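Local structure of 6-aminohexanoate-dimer hydrolase (Bacillus anthracis, 4GB7) at residues Lys102-Asp107 with Ser407-Asp412; Gln377-Asp382 with Val388-Ser393; Asp88-Val91 with Ser97-Pro100; Ala112-Val115 with Gln120-Tyr123; Ala82-Asp87 with His415-Leu420. The protein probably hydrolyses the amide bond of 6-aminohexanoate dimers or related compounds, and belongs to the beta-lactamase family of serine hydrolases. One frame throughout, in Å; residues are numbered along the deposited sequence.

Contact 1 (Lys102-Asp107 with Ser407-Asp412); sequences KELLDD and SNMYID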
# COMPACT_ATOMS: atom_id res chain seq x y z
N LYS A 102 9.59 -7.19 -20.34
CA LYS A 102 10.21 -8.05 -19.31
C LYS A 102 11.59 -7.52 -18.92
O LYS A 102 11.94 -7.46 -17.75
CB LYS A 102 10.25 -9.53 -19.74
CG LYS A 102 10.74 -10.52 -18.67
CD LYS A 102 11.05 -11.90 -19.28
CE LYS A 102 11.63 -12.93 -18.31
NZ LYS A 102 12.12 -14.14 -19.05
N GLU A 103 12.42 -7.15 -19.90
CA GLU A 103 13.71 -6.60 -19.59
C GLU A 103 13.66 -5.29 -18.84
O GLU A 103 14.49 -5.07 -17.94
CB GLU A 103 14.49 -6.40 -20.87
CG GLU A 103 15.10 -7.69 -21.39
CD GLU A 103 16.30 -8.11 -20.56
OE1 GLU A 103 17.40 -7.53 -20.81
OE2 GLU A 103 16.17 -8.96 -19.63
N LEU A 104 12.66 -4.47 -19.14
CA LEU A 104 12.49 -3.16 -18.46
C LEU A 104 12.15 -3.42 -16.97
O LEU A 104 12.74 -2.85 -16.05
CB LEU A 104 11.42 -2.31 -19.12
CG LEU A 104 10.99 -0.99 -18.42
CD1 LEU A 104 12.09 0.05 -18.54
CD2 LEU A 104 9.70 -0.51 -19.05
N LEU A 105 11.19 -4.31 -16.74
CA LEU A 105 10.86 -4.70 -15.38
C LEU A 105 12.07 -5.16 -14.58
O LEU A 105 12.30 -4.71 -13.46
CB LEU A 105 9.73 -5.73 -15.35
CG LEU A 105 8.36 -5.43 -15.95
CD1 LEU A 105 7.50 -6.68 -16.08
CD2 LEU A 105 7.63 -4.39 -15.10
N ASP A 106 12.87 -6.04 -15.16
CA ASP A 106 14.02 -6.62 -14.48
C ASP A 106 15.07 -5.51 -14.21
O ASP A 106 15.68 -5.50 -13.14
CB ASP A 106 14.63 -7.77 -15.34
CG ASP A 106 15.55 -8.70 -14.57
OD1 ASP A 106 15.54 -8.75 -13.36
OD2 ASP A 106 16.37 -9.44 -15.22
N ASP A 107 15.26 -4.61 -15.20
CA ASP A 107 16.27 -3.56 -15.13
C ASP A 107 15.94 -2.62 -13.96
O ASP A 107 16.83 -1.96 -13.41
CB ASP A 107 16.33 -2.76 -16.42
CG ASP A 107 17.57 -1.87 -16.50
OD1 ASP A 107 18.68 -2.35 -16.16
OD2 ASP A 107 17.46 -0.70 -16.93
N SER A 407 3.47 4.28 -15.30
CA SER A 407 2.10 4.76 -15.36
C SER A 407 1.56 4.76 -16.78
O SER A 407 0.43 4.36 -17.03
CB SER A 407 2.00 6.16 -14.75
OG SER A 407 2.32 6.11 -13.38
N ASN A 408 2.41 5.19 -17.72
CA ASN A 408 2.04 5.21 -19.11
C ASN A 408 2.00 3.78 -19.69
O ASN A 408 1.12 3.48 -20.51
CB ASN A 408 3.02 6.07 -19.90
CG ASN A 408 2.66 7.55 -19.81
OD1 ASN A 408 1.67 7.97 -20.44
ND2 ASN A 408 3.42 8.34 -18.99
N MSE A 409 2.92 2.92 -19.29
CA MSE A 409 2.95 1.51 -19.74
C MSE A 409 1.66 0.79 -19.35
O MSE A 409 1.11 -0.02 -20.11
CB MSE A 409 4.14 0.83 -19.06
CG MSE A 409 4.33 -0.64 -19.31
SE MSE A 409 5.84 -1.09 -18.18
CE MSE A 409 4.86 -1.59 -16.61
N TYR A 410 1.11 1.12 -18.17
CA TYR A 410 -0.14 0.45 -17.77
C TYR A 410 -1.31 0.80 -18.71
O TYR A 410 -2.17 -0.02 -19.00
CB TYR A 410 -0.50 0.83 -16.36
CG TYR A 410 0.49 0.46 -15.28
CD1 TYR A 410 1.45 -0.52 -15.44
CD2 TYR A 410 0.47 1.12 -14.10
CE1 TYR A 410 2.35 -0.79 -14.42
CE2 TYR A 410 1.34 0.85 -13.09
CZ TYR A 410 2.32 -0.11 -13.26
OH TYR A 410 3.19 -0.36 -12.20
N ILE A 411 -1.34 2.05 -19.17
CA ILE A 411 -2.31 2.48 -20.17
C ILE A 411 -2.11 1.74 -21.50
O ILE A 411 -3.07 1.21 -22.09
CB ILE A 411 -2.29 4.01 -20.37
CG1 ILE A 411 -2.61 4.75 -19.06
CG2 ILE A 411 -3.30 4.37 -21.48
CD1 ILE A 411 -2.43 6.27 -19.09
N ASP A 412 -0.87 1.68 -21.98
CA ASP A 412 -0.60 0.95 -23.18
C ASP A 412 -0.92 -0.53 -23.11
O ASP A 412 -1.45 -1.09 -24.09
CB ASP A 412 0.84 1.14 -23.61
CG ASP A 412 1.13 2.57 -24.11
OD1 ASP A 412 0.19 3.33 -24.50
OD2 ASP A 412 2.33 2.90 -24.14
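Flat groups play no direct part where Leu104 and Leu105 meet Met409, so neither ring faces nor ring edges define this contact; the nearby ring of Phe113, from strand 110-117, touches Leu105 and Met409 from beside it. The deposited Met409 is selenomethionine, and its selenium is the atom that reaches Leu104: SE stands 4.0 Å from Leu104 CD2. The two side chains run past each other in opposite directions, each laid alongside its partner. Met409 spans the gap because its chain is straight as far as SE, with CG opposite the backbone N (chi1 177°), before bending at the last torsion (chi3 91°). That bend carries the terminal methyl to the second leucine, where Met409 CE lies 4.2 Å from Leu105 CD2. Leu105 leaves its helix to one side of the partner, and only its CD2 end swings nearer, whereas the CB of Leu104 is directed toward the other helix.

The spacing fits a light contact. The closest alpha carbons, Leu104 CA and Met409 CA, are 10.7 Å apart, and 93 Å² is buried between the segments, all of it through these three buried side chains. The contact is apolar throughout, with no polar pair between the segments.

Residues 102-107 belong to helix 101-107 and residues 407-412 to the long C-terminal helix 402-417. Val91, on strand 90-92, touches both Leu104 and Met409. Beneath lie strand 110-117 and strand 387-393, where Leu105 rests on His391 and Tyr410 hydrogen-bonds to the same histidine. The two helices thus share one face of the five-stranded sheet.

Contact 2 (Gln377-Asp382 with Val388-Ser393); sequences QTLYID and VIVHFS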
# COMPACT_ATOMS: atom_id res chain seq x y z
N GLN A 377 6.40 -0.39 -5.61
CA GLN A 377 5.19 -1.12 -5.45
C GLN A 377 3.98 -0.40 -5.97
O GLN A 377 3.81 0.81 -5.74
CB GLN A 377 4.90 -1.49 -3.99
CG GLN A 377 6.09 -1.62 -3.06
CD GLN A 377 7.16 -2.52 -3.55
OE1 GLN A 377 6.89 -3.50 -4.24
NE2 GLN A 377 8.40 -2.26 -3.16
N THR A 378 3.10 -1.13 -6.64
CA THR A 378 1.87 -0.55 -7.15
C THR A 378 0.75 -1.58 -7.16
O THR A 378 0.96 -2.72 -7.59
CB THR A 378 2.00 -0.02 -8.60
OG1 THR A 378 3.10 0.92 -8.68
CG2 THR A 378 0.70 0.68 -9.08
N LEU A 379 -0.42 -1.15 -6.67
CA LEU A 379 -1.69 -1.80 -7.05
C LEU A 379 -2.47 -0.83 -7.87
O LEU A 379 -2.85 0.27 -7.38
CB LEU A 379 -2.51 -2.20 -5.81
CG LEU A 379 -3.88 -2.80 -6.07
CD1 LEU A 379 -3.90 -4.07 -6.93
CD2 LEU A 379 -4.56 -3.03 -4.70
N TYR A 380 -2.77 -1.19 -9.09
CA TYR A 380 -3.35 -0.27 -10.10
C TYR A 380 -4.65 -0.90 -10.66
O TYR A 380 -4.65 -2.06 -11.14
CB TYR A 380 -2.34 -0.06 -11.22
CG TYR A 380 -2.80 0.76 -12.41
CD1 TYR A 380 -2.63 2.16 -12.46
CD2 TYR A 380 -3.38 0.16 -13.51
CE1 TYR A 380 -3.03 2.91 -13.57
CE2 TYR A 380 -3.79 0.90 -14.62
CZ TYR A 380 -3.59 2.27 -14.65
OH TYR A 380 -3.97 3.01 -15.74
N ILE A 381 -5.75 -0.16 -10.59
CA ILE A 381 -7.04 -0.67 -11.02
C ILE A 381 -7.56 0.25 -12.11
O ILE A 381 -7.72 1.47 -11.89
CB ILE A 381 -8.04 -0.72 -9.84
CG1 ILE A 381 -7.39 -1.57 -8.68
CG2 ILE A 381 -9.39 -1.23 -10.34
CD1 ILE A 381 -8.23 -1.61 -7.46
N ASP A 382 -7.88 -0.34 -13.25
CA ASP A 382 -8.38 0.38 -14.43
C ASP A 382 -9.80 -0.09 -14.70
O ASP A 382 -10.03 -1.13 -15.22
CB ASP A 382 -7.46 0.08 -15.62
CG ASP A 382 -7.95 0.63 -16.95
OD1 ASP A 382 -9.10 1.08 -17.02
OD2 ASP A 382 -7.14 0.69 -17.93
N VAL A 388 -6.52 -5.16 -13.67
CA VAL A 388 -5.77 -5.00 -12.42
C VAL A 388 -4.29 -5.29 -12.71
O VAL A 388 -3.96 -6.31 -13.33
CB VAL A 388 -6.26 -5.97 -11.35
CG1 VAL A 388 -5.42 -5.91 -10.06
CG2 VAL A 388 -7.74 -5.74 -11.07
N ILE A 389 -3.40 -4.43 -12.20
CA ILE A 389 -1.97 -4.70 -12.22
C ILE A 389 -1.44 -4.65 -10.80
O ILE A 389 -1.73 -3.72 -10.04
CB ILE A 389 -1.22 -3.76 -13.14
CG1 ILE A 389 -1.66 -3.99 -14.62
CG2 ILE A 389 0.29 -3.83 -12.95
CD1 ILE A 389 -0.90 -3.14 -15.61
N VAL A 390 -0.71 -5.68 -10.45
CA VAL A 390 0.09 -5.76 -9.22
C VAL A 390 1.53 -5.72 -9.59
O VAL A 390 1.98 -6.51 -10.42
CB VAL A 390 -0.21 -7.02 -8.39
CG1 VAL A 390 0.67 -7.06 -7.14
CG2 VAL A 390 -1.69 -7.02 -7.95
N HIS A 391 2.28 -4.81 -8.97
CA HIS A 391 3.69 -4.61 -9.32
C HIS A 391 4.45 -4.55 -8.03
O HIS A 391 4.20 -3.62 -7.22
CB HIS A 391 3.82 -3.31 -10.13
CG HIS A 391 5.08 -3.18 -10.92
ND1 HIS A 391 5.13 -2.44 -12.03
CD2 HIS A 391 6.33 -3.67 -10.71
CE1 HIS A 391 6.37 -2.51 -12.56
NE2 HIS A 391 7.12 -3.26 -11.75
N PHE A 392 5.33 -5.53 -7.80
CA PHE A 392 6.18 -5.58 -6.63
C PHE A 392 7.61 -5.45 -7.05
O PHE A 392 7.99 -6.08 -8.06
CB PHE A 392 6.10 -6.90 -5.85
CG PHE A 392 4.81 -7.23 -5.22
CD1 PHE A 392 3.83 -6.27 -4.97
CD2 PHE A 392 4.63 -8.54 -4.75
CE1 PHE A 392 2.64 -6.66 -4.33
CE2 PHE A 392 3.46 -8.92 -4.10
CZ PHE A 392 2.48 -7.96 -3.88
N SER A 393 8.39 -4.71 -6.27
CA SER A 393 9.79 -4.46 -6.62
C SER A 393 10.61 -4.39 -5.35
O SER A 393 10.11 -4.30 -4.23
CB SER A 393 9.97 -3.18 -7.47
OG SER A 393 9.07 -3.11 -8.56
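Gln377-Asp382 and Val388-Ser393 run antiparallel, their axes 4.8 Å apart and 176° between directions, with hydrogen-bonded pairs Thr378-His391 and Tyr380-Ile389. Ile389 N to Tyr380 O (2.9 Å) is the ladder's straightest bond, 170° at the hydrogen. The side-chain amide of Gln377 bonds the main chain of Ser393, much as a further backbone pair would. Its OE1 accepts from Ser393 N at 2.8 Å, and NE2 donates to Ser393 O at 2.9 Å; that oxygen lies in the amide plane, although the donor stands above the Ser393 carbonyl plane. A chi1 of -27°, not staggered, and a bend at chi2 fold the amide back onto the strand end. NE2 also bonds Ser374 O, so three hydrogen bonds fix the amide's rotation.

On one face, Leu379 CD1 touches both Val390 CG2 (3.8 Å) and Val388 CG1 (3.9 Å), under helix 307-318. The other face carries Thr378, Tyr380, Ile389 and His391 beneath helix 402-417; His391 is held by Tyr410 and Thr110, and Tyr380 OH by Asn364.

This beta hairpin belongs to the five-stranded antiparallel sheet of the serine beta-lactamase fold; Gln377 lies near, without touching, Ser140 and Lys143, which would fit the SxxK motif of this family.

Contact 3 (Asp88-Val91 with Ser97-Pro100); sequences DFAV and SATP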
# COMPACT_ATOMS: atom_id res chain seq x y z
N ASP A 88 7.75 -9.25 -24.76
CA ASP A 88 8.34 -8.38 -25.80
C ASP A 88 7.41 -7.25 -26.15
O ASP A 88 7.62 -6.55 -27.14
CB ASP A 88 8.73 -9.20 -27.04
CG ASP A 88 9.83 -10.21 -26.77
OD1 ASP A 88 10.86 -9.81 -26.21
OD2 ASP A 88 9.67 -11.42 -27.12
N PHE A 89 6.41 -7.00 -25.29
CA PHE A 89 5.59 -5.84 -25.42
C PHE A 89 6.47 -4.57 -25.39
O PHE A 89 7.34 -4.40 -24.50
CB PHE A 89 4.53 -5.79 -24.35
CG PHE A 89 3.58 -4.64 -24.50
CD1 PHE A 89 2.56 -4.70 -25.42
CD2 PHE A 89 3.75 -3.46 -23.77
CE1 PHE A 89 1.66 -3.67 -25.54
CE2 PHE A 89 2.86 -2.42 -23.92
CZ PHE A 89 1.83 -2.53 -24.81
N ALA A 90 6.28 -3.70 -26.38
CA ALA A 90 7.12 -2.49 -26.50
C ALA A 90 6.58 -1.41 -25.58
O ALA A 90 5.47 -0.93 -25.77
CB ALA A 90 7.24 -1.99 -27.91
N VAL A 91 7.37 -1.11 -24.56
CA VAL A 91 7.09 -0.06 -23.61
C VAL A 91 7.77 1.23 -24.07
O VAL A 91 8.97 1.24 -24.39
CB VAL A 91 7.60 -0.40 -22.19
CG1 VAL A 91 7.31 0.74 -21.21
CG2 VAL A 91 6.98 -1.74 -21.72
N SER A 97 11.30 5.90 -28.18
CA SER A 97 12.28 5.06 -27.49
C SER A 97 11.58 3.93 -26.77
O SER A 97 11.22 4.04 -25.61
CB SER A 97 13.12 5.90 -26.51
OG SER A 97 14.00 6.76 -27.19
N ALA A 98 11.37 2.85 -27.48
CA ALA A 98 10.67 1.66 -26.96
C ALA A 98 11.67 0.72 -26.35
O ALA A 98 12.86 0.67 -26.77
CB ALA A 98 9.91 0.96 -28.07
N THR A 99 11.21 -0.06 -25.39
CA THR A 99 12.05 -1.08 -24.81
C THR A 99 11.15 -2.25 -24.38
O THR A 99 10.01 -2.02 -23.96
CB THR A 99 12.91 -0.48 -23.68
OG1 THR A 99 13.98 -1.37 -23.40
CG2 THR A 99 12.08 -0.23 -22.44
N PRO A 100 11.63 -3.50 -24.50
CA PRO A 100 10.72 -4.62 -24.22
C PRO A 100 10.35 -4.72 -22.73
O PRO A 100 11.19 -4.50 -21.83
CB PRO A 100 11.46 -5.86 -24.71
CG PRO A 100 12.72 -5.41 -25.24
CD PRO A 100 12.90 -3.94 -25.08
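Val91 and Thr99 are turned so that their branches flank the backbone bonds joining them. Val91 CB lies 3.4 Å from Thr99 O; with CG1 opposite the backbone N (chi1 180°), Val91 CG2 sits behind it, 3.8 Å from the same oxygen. In Thr99 it is OG1 that lies opposite the N (chi1 -163°); CG2 takes the crowded position between N and carbonyl carbon and comes 4.0 Å from Val91 O.

Between them the main chains form one hydrogen-bonded antiparallel pair. Val91 N donates to Thr99 O at 2.9 Å, and Thr99 N returns the bond to Val91 O at 2.8 Å. The same Val91 O receives a CA-H...O contact from Ala98 CA at 3.1 Å. In the neighbouring non-hydrogen-bonded pair, Ala90 with Pro100, Pro100 CA makes a CA-H...O contact with Phe89 O (3.4 Å). On the more exposed side Ala90 CB meets Ala98 CB at 4.0 Å.

The segments form a short surface hairpin, their end-to-end directions 143° apart. Pro100 is the N-cap of helix 101-107, so the hairpin leads directly into it. Val91 and Thr99 pack on Leu104 of that helix, while Val91 also reaches Val405 of helix 402-417 and Phe89 lies edge-to-face with His416.

Contact 4 (Ala112-Val115 with Gln120-Tyr123); sequences AFVV and QLVY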
# COMPACT_ATOMS: atom_id res chain seq x y z
N ALA A 112 7.86 -9.03 -8.94
CA ALA A 112 6.64 -9.64 -9.42
C ALA A 112 5.82 -8.66 -10.22
O ALA A 112 5.71 -7.49 -9.86
CB ALA A 112 5.80 -10.18 -8.27
N PHE A 113 5.20 -9.18 -11.26
CA PHE A 113 4.37 -8.38 -12.13
C PHE A 113 3.20 -9.27 -12.55
O PHE A 113 3.40 -10.31 -13.11
CB PHE A 113 5.16 -7.83 -13.29
CG PHE A 113 4.43 -6.84 -14.12
CD1 PHE A 113 4.29 -5.53 -13.68
CD2 PHE A 113 3.85 -7.19 -15.33
CE1 PHE A 113 3.63 -4.59 -14.45
CE2 PHE A 113 3.23 -6.25 -16.12
CZ PHE A 113 3.08 -4.96 -15.66
N VAL A 114 1.99 -8.86 -12.18
CA VAL A 114 0.78 -9.60 -12.48
C VAL A 114 -0.24 -8.69 -13.18
O VAL A 114 -0.57 -7.59 -12.66
CB VAL A 114 0.16 -10.17 -11.20
CG1 VAL A 114 -1.19 -10.83 -11.47
CG2 VAL A 114 1.14 -11.13 -10.48
N VAL A 115 -0.79 -9.18 -14.29
CA VAL A 115 -1.82 -8.50 -15.06
C VAL A 115 -3.07 -9.39 -15.16
O VAL A 115 -3.04 -10.52 -15.61
CB VAL A 115 -1.37 -8.12 -16.48
CG1 VAL A 115 -2.48 -7.35 -17.21
CG2 VAL A 115 -0.03 -7.39 -16.47
N GLN A 120 -9.53 -12.46 -15.45
CA GLN A 120 -8.70 -13.63 -15.76
C GLN A 120 -7.24 -13.19 -15.79
O GLN A 120 -6.92 -12.09 -16.26
CB GLN A 120 -9.05 -14.21 -17.11
CG GLN A 120 -10.50 -14.65 -17.23
CD GLN A 120 -10.81 -15.20 -18.61
OE1 GLN A 120 -10.49 -14.60 -19.64
NE2 GLN A 120 -11.41 -16.39 -18.63
N LEU A 121 -6.36 -14.04 -15.24
CA LEU A 121 -4.93 -13.79 -15.29
C LEU A 121 -4.41 -13.85 -16.73
O LEU A 121 -4.65 -14.83 -17.46
CB LEU A 121 -4.21 -14.83 -14.43
CG LEU A 121 -2.70 -14.82 -14.35
CD1 LEU A 121 -2.22 -13.58 -13.66
CD2 LEU A 121 -2.20 -16.12 -13.68
N VAL A 122 -3.69 -12.80 -17.13
CA VAL A 122 -3.12 -12.73 -18.47
C VAL A 122 -1.64 -12.90 -18.50
O VAL A 122 -1.11 -13.46 -19.49
CB VAL A 122 -3.53 -11.41 -19.21
CG1 VAL A 122 -2.78 -11.25 -20.53
CG2 VAL A 122 -5.04 -11.37 -19.35
N TYR A 123 -0.94 -12.43 -17.47
CA TYR A 123 0.51 -12.40 -17.52
C TYR A 123 1.04 -12.26 -16.13
O TYR A 123 0.55 -11.42 -15.37
CB TYR A 123 0.98 -11.22 -18.31
CG TYR A 123 2.45 -11.04 -18.53
CD1 TYR A 123 3.15 -11.92 -19.32
CD2 TYR A 123 3.13 -9.94 -18.00
CE1 TYR A 123 4.49 -11.71 -19.59
CE2 TYR A 123 4.48 -9.72 -18.24
CZ TYR A 123 5.15 -10.61 -19.03
OH TYR A 123 6.46 -10.36 -19.33
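Val115 O is the shared acceptor between these strands: Val122 N bonds it at 2.8 Å, almost straight at 168°, and Tyr123 N reaches it only weakly, at 3.4 Å. In return Val115 N donates to Tyr123 O at 2.8 Å. Val114 CA adds a CA-H...O contact to that carbonyl.

Around this backbone core, three side-chain pairs close the gap. Phe113 CD2 and Tyr123 CD2 meet at 3.9 Å, and each ring presents an edge to the other. Both side chains leave the same face as Val115, and with CG anti to the backbone N (chi1 -171° in Phe113) the rings come together edge on. Val115 CB and Tyr123 CB stand 4.3 Å apart on that face. Toward the other face Val114 CG1 touches Leu121 CD1 at 3.7 Å, the two side chains crossing at about a right angle.

Two residues, Val122 and Tyr123, set against the single Val115 make a classic beta bulge in the hairpin of strands 110-117 and 120-126. Val122 departs from strand angles, as the first residue of a classic bulge does, and the short strand axes stand 129° apart.

Further out, Tyr123 OH is hydrogen-bonded to Asp87 OD1, and Phe113 lies edge-to-face with His391. Val115 and Val122 both press on Leu417 of helix 402-417, whereas Val114 packs against Ala307 and Ala311 of helix 307-318.

Contact 5 (Ala82-Asp87 with His415-Leu420); sequences ALQNLD and HHLEKL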
# COMPACT_ATOMS: atom_id res chain seq x y z
N ALA A 82 -6.21 -16.46 -19.11
CA ALA A 82 -6.23 -16.33 -20.51
C ALA A 82 -4.88 -15.67 -20.87
O ALA A 82 -4.78 -14.48 -21.18
CB ALA A 82 -7.39 -15.47 -20.97
N LEU A 83 -3.86 -16.50 -20.84
CA LEU A 83 -2.47 -16.03 -20.90
C LEU A 83 -2.12 -15.44 -22.24
O LEU A 83 -2.50 -15.95 -23.32
CB LEU A 83 -1.52 -17.15 -20.54
CG LEU A 83 -1.53 -17.70 -19.10
CD1 LEU A 83 -0.32 -18.59 -18.96
CD2 LEU A 83 -1.53 -16.60 -18.00
N GLN A 84 -1.38 -14.33 -22.16
CA GLN A 84 -0.72 -13.73 -23.31
C GLN A 84 0.70 -13.40 -22.89
O GLN A 84 0.92 -12.81 -21.87
CB GLN A 84 -1.40 -12.47 -23.74
CG GLN A 84 -2.78 -12.64 -24.31
CD GLN A 84 -3.30 -11.30 -24.81
OE1 GLN A 84 -2.65 -10.61 -25.61
NE2 GLN A 84 -4.46 -10.90 -24.31
N ASN A 85 1.67 -13.77 -23.72
CA ASN A 85 3.04 -13.50 -23.36
C ASN A 85 3.38 -12.07 -23.75
O ASN A 85 3.53 -11.75 -24.94
CB ASN A 85 4.02 -14.45 -24.07
CG ASN A 85 5.41 -14.32 -23.52
OD1 ASN A 85 5.71 -13.33 -22.87
ND2 ASN A 85 6.26 -15.33 -23.73
N LEU A 86 3.51 -11.22 -22.73
CA LEU A 86 3.85 -9.80 -22.91
C LEU A 86 5.35 -9.51 -22.80
O LEU A 86 5.73 -8.36 -22.68
CB LEU A 86 3.10 -8.94 -21.90
CG LEU A 86 1.57 -9.08 -22.02
CD1 LEU A 86 0.90 -8.24 -20.94
CD2 LEU A 86 0.98 -8.68 -23.39
N ASP A 87 6.20 -10.53 -22.83
CA ASP A 87 7.60 -10.29 -22.55
C ASP A 87 8.18 -9.23 -23.51
O ASP A 87 9.03 -8.43 -23.10
CB ASP A 87 8.44 -11.54 -22.75
CG ASP A 87 8.29 -12.55 -21.65
OD1 ASP A 87 7.76 -12.21 -20.57
OD2 ASP A 87 8.69 -13.72 -21.92
N HIS A 415 -4.74 -0.85 -23.40
CA HIS A 415 -5.27 -0.62 -24.75
C HIS A 415 -4.93 -1.81 -25.65
O HIS A 415 -5.70 -2.17 -26.53
CB HIS A 415 -4.70 0.65 -25.33
CG HIS A 415 -5.21 1.89 -24.66
ND1 HIS A 415 -4.76 3.13 -24.95
CD2 HIS A 415 -6.15 2.05 -23.63
CE1 HIS A 415 -5.43 4.02 -24.18
NE2 HIS A 415 -6.25 3.35 -23.37
N HIS A 416 -3.76 -2.41 -25.45
CA HIS A 416 -3.39 -3.64 -26.16
C HIS A 416 -4.32 -4.80 -25.87
O HIS A 416 -4.79 -5.47 -26.80
CB HIS A 416 -1.96 -3.99 -25.83
CG HIS A 416 -1.52 -5.30 -26.40
ND1 HIS A 416 -1.15 -5.45 -27.69
CD2 HIS A 416 -1.38 -6.53 -25.81
CE1 HIS A 416 -0.78 -6.72 -27.91
NE2 HIS A 416 -0.93 -7.39 -26.75
N LEU A 417 -4.64 -5.02 -24.59
CA LEU A 417 -5.52 -6.09 -24.17
C LEU A 417 -6.96 -5.85 -24.65
O LEU A 417 -7.71 -6.81 -24.89
CB LEU A 417 -5.47 -6.23 -22.64
CG LEU A 417 -4.14 -6.72 -22.04
CD1 LEU A 417 -4.27 -6.77 -20.55
CD2 LEU A 417 -3.67 -8.06 -22.60
N GLU A 418 -7.34 -4.59 -24.79
CA GLU A 418 -8.64 -4.23 -25.29
C GLU A 418 -8.72 -4.28 -26.82
O GLU A 418 -9.75 -4.05 -27.37
CB GLU A 418 -9.07 -2.84 -24.75
CG GLU A 418 -9.40 -2.77 -23.27
CD GLU A 418 -10.73 -3.42 -22.93
OE1 GLU A 418 -11.76 -2.76 -23.15
OE2 GLU A 418 -10.75 -4.58 -22.46
N LYS A 419 -7.59 -4.58 -27.48
CA LYS A 419 -7.45 -4.67 -28.93
C LYS A 419 -7.75 -3.36 -29.63
O LYS A 419 -8.38 -3.35 -30.70
CB LYS A 419 -8.24 -5.87 -29.49
CG LYS A 419 -7.79 -7.18 -28.83
CD LYS A 419 -8.30 -8.43 -29.55
CE LYS A 419 -8.16 -9.68 -28.70
NZ LYS A 419 -6.82 -9.82 -28.07
N LEU A 420 -7.32 -2.26 -29.01
CA LEU A 420 -7.49 -0.90 -29.54
C LEU A 420 -6.29 -0.51 -30.37
O LEU A 420 -5.17 -1.04 -30.16
CB LEU A 420 -7.72 0.10 -28.41
CG LEU A 420 -8.92 -0.26 -27.53
CD1 LEU A 420 -9.03 0.72 -26.35
CD2 LEU A 420 -10.20 -0.24 -28.38
O HOH W 1 -6.98 -9.52 -24.90
O HOH W 2 -4.60 -8.49 -26.88
O HOH W 3 -0.13 -10.00 -26.65
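Gln84 OE1, which faces His416, is gripped by two donating waters: water 3 at 2.8 Å and water 2 at 3.1 Å. Water 3 continues to His416 NE2 (2.7 Å), in the plane of the imidazole and at its edge, while water 2 sits over one face of that ring and also donates to His416 O. The direct gap from Gln84 OE1 to His416 NE2 is 3.8 Å, with amide and ring planes 43° apart.

Across the amide, Gln84 NE2 binds water 1 weakly, and water 1 donates to Leu417 O at 2.8 Å. Lys419 NZ donates to water 1 and, weakly, to water 2. The chain of Gln84 is extended beyond CG (chi2 -175°), which lays its amide alongside Leu417, NE2 3.4 Å from CD2. Leu86 CD2 adds an apolar touch at 4.0 Å from His416 CD2.

The helix ends in a Schellman motif: Lys419, with positive phi, gives its N-H to His416 O at 3.0 Å, and Leu420 N bonds back to His415 O. The Lys419 ammonium, near the helix's carbonyl end, is probably favoured there electrostatically. The polar links between loop and helix end all run through water, beside a few apolar touches.

How the contacts relate
Contacts 1, 2 and 4 are buried, contact 5 is partly so, and contact 3 lies at the surface. Contacts 2 and 4 belong to one sheet, since strands 387-393 and 110-117 are neighbours joined by Phe392 N to Ala112 O and Val390 N to Val114 O. Both rest on backbone ladders, regular in contact 2 and bulged in contact 4; contact 3 repeats that chemistry in a separate two-stranded sheet with a single hydrogen-bonded pair. Contacts 1 and 5 share helix 402-417 but differ sharply: purely apolar over the sheet, water-mediated at the helix end. Asp87 ties contact 5 to contact 1, its backbone O meeting Lys102 N.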